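Local coordinates for protein enolase from the environmental genome shotgun sequencing of the Sargasso Sea (PDB 2QGY) that is of unknown function but belongs to the enolase superfamily and binds a magnesium ion in its barrel domain, probably as part of an active site, at residues D230-S235 with E252-L257. Numbering follows the deposited sequence.
Sequences DGENIS and EKQSGL. With MG (magnesium ion), chain C.
Gln254 reaches across to Gly231 and the base of Glu232, and no direct hydrogen bond joins the two segments. The two segments bury only 118 Å² between them, both sides summed. The Gln254 amide lies against the glycine backbone, with OE1 3.7 Å from Gly231 CA, and NE2 is 3.9 Å from Glu232 CG. A bend at chi2 (82°) turns the amide of Gln254 onto this surface, whereas the Glu232 chain runs extended beyond CG; the carboxylate and amide planes are 45° apart.

Polar linkage is through water. One molecule accepts from Gly231 N and, at 3.2 Å, from Gln254 NE2. A second donates to Gln254 OE1 at 2.7 Å and, over a longer distance, to Gly231 O. A third donates to Glu232 OE2 and accepts from Gln254 NE2 at 2.9 Å. Both ends of the amide are thus engaged, which should hold its rotation.

Within 230-235 the backbone makes a type I turn from Asp230 to Asn233, closed by the hydrogen bond from Asn233 N to Asp230 O. Asp230 OD1 adds an Asx turn, accepting from Glu232 N at 3.0 Å through its anti lone pair, the N-H...O angle being 163°. Arg97 of the second subunit forms salt bridges with both Asp230 OD1 and Glu232 OE2, placing this turn at the dimer interface.

Two residues before Gln254, Glu252 takes part in the metal site: its OE1 binds magnesium at 2.0 Å, alongside Asp200 and Glu226 and three waters, one of which also donates to Glu252 OE2. The water bridges join the loops that follow strands 224-226 and 248-250, neighbouring parallel strands of the barrel. Three carboxylates at or just past the ends of successive barrel strands, gathered around magnesium, are the hallmark of the enolase-superfamily barrel.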
# COMPACT_ATOMS: atom_id res chain seq x y z
N ASP A 230 -9.41 -3.56 12.78
CA ASP A 230 -8.59 -3.19 11.63
C ASP A 230 -8.39 -1.67 11.59
O ASP A 230 -9.33 -0.91 11.76
CB ASP A 230 -9.22 -3.66 10.32
CG ASP A 230 -8.23 -3.66 9.17
OD1 ASP A 230 -7.93 -2.56 8.67
OD2 ASP A 230 -7.76 -4.75 8.76
N GLY A 231 -7.15 -1.23 11.34
CA GLY A 231 -6.83 0.21 11.38
C GLY A 231 -7.56 1.02 10.32
O GLY A 231 -7.69 2.23 10.44
N GLU A 232 -8.00 0.35 9.27
CA GLU A 232 -8.77 1.03 8.23
C GLU A 232 -10.26 1.13 8.53
O GLU A 232 -10.97 1.89 7.88
CB GLU A 232 -8.56 0.37 6.87
CG GLU A 232 -7.17 0.61 6.31
CD GLU A 232 -7.05 0.13 4.90
OE1 GLU A 232 -7.47 0.86 3.97
OE2 GLU A 232 -6.54 -0.99 4.71
N ASN A 233 -10.71 0.35 9.51
CA ASN A 233 -12.13 0.40 9.91
C ASN A 233 -12.28 1.47 10.99
O ASN A 233 -12.37 1.15 12.18
CB ASN A 233 -12.60 -0.96 10.43
CG ASN A 233 -14.15 -1.04 10.55
OD1 ASN A 233 -14.83 -0.02 10.64
ND2 ASN A 233 -14.68 -2.23 10.49
N ILE A 234 -12.26 2.72 10.57
CA ILE A 234 -12.23 3.83 11.51
C ILE A 234 -13.53 3.84 12.32
O ILE A 234 -13.52 4.15 13.53
CB ILE A 234 -11.92 5.19 10.80
CG1 ILE A 234 -10.60 5.08 9.99
CG2 ILE A 234 -11.82 6.33 11.82
CD1 ILE A 234 -10.18 6.36 9.29
N SER A 235 -14.63 3.50 11.66
CA SER A 235 -15.93 3.42 12.34
C SER A 235 -15.84 2.52 13.57
O SER A 235 -16.31 2.91 14.66
CB SER A 235 -17.00 2.90 11.37
OG SER A 235 -17.19 3.87 10.36
N GLU A 252 0.23 0.86 13.02
CA GLU A 252 1.35 0.03 12.55
C GLU A 252 1.22 -0.53 11.13
O GLU A 252 2.22 -0.71 10.45
CB GLU A 252 1.63 -1.08 13.54
CG GLU A 252 0.59 -2.15 13.64
CD GLU A 252 1.10 -3.33 14.45
OE1 GLU A 252 1.14 -3.18 15.67
OE2 GLU A 252 1.50 -4.37 13.88
N LYS A 253 0.00 -0.81 10.68
CA LYS A 253 -0.16 -1.42 9.35
C LYS A 253 -0.57 -0.39 8.29
O LYS A 253 -0.92 -0.77 7.16
CB LYS A 253 -1.15 -2.60 9.42
CG LYS A 253 -0.59 -3.71 10.34
CD LYS A 253 -1.11 -5.11 10.11
CE LYS A 253 -0.60 -5.98 11.26
NZ LYS A 253 -0.80 -7.44 11.08
N GLN A 254 -0.54 0.89 8.64
CA GLN A 254 -0.94 1.95 7.72
C GLN A 254 0.20 2.94 7.52
O GLN A 254 1.17 2.97 8.30
CB GLN A 254 -2.22 2.64 8.20
CG GLN A 254 -3.49 1.82 7.96
CD GLN A 254 -3.71 0.76 9.03
OE1 GLN A 254 -3.45 1.01 10.21
NE2 GLN A 254 -4.21 -0.43 8.63
N SER A 255 0.14 3.71 6.44
CA SER A 255 1.17 4.71 6.16
C SER A 255 0.54 5.90 5.49
O SER A 255 -0.61 5.83 5.03
CB SER A 255 2.32 4.14 5.28
OG SER A 255 1.81 3.64 4.03
N GLY A 256 1.27 7.00 5.44
CA GLY A 256 0.80 8.18 4.77
C GLY A 256 0.13 9.15 5.73
O GLY A 256 -0.52 8.75 6.71
N LEU A 257 0.23 10.43 5.43
CA LEU A 257 -0.35 11.43 6.32
C LEU A 257 -1.87 11.41 6.35
O LEU A 257 -2.47 11.65 7.38
CB LEU A 257 0.11 12.82 5.92
CG LEU A 257 1.58 13.16 6.15
CD1 LEU A 257 1.92 14.48 5.47
CD2 LEU A 257 1.88 13.22 7.65
MG MG C . 0.98 -4.56 17.05
O HOH W 1 -4.76 -2.77 10.81
O HOH W 2 -4.73 2.96 11.63
O HOH W 3 -4.26 -1.06 5.78
O HOH W 4 1.42 -6.12 15.86
O HOH W 5 -0.94 -4.95 16.40
O HOH W 6 3.00 -4.89 17.66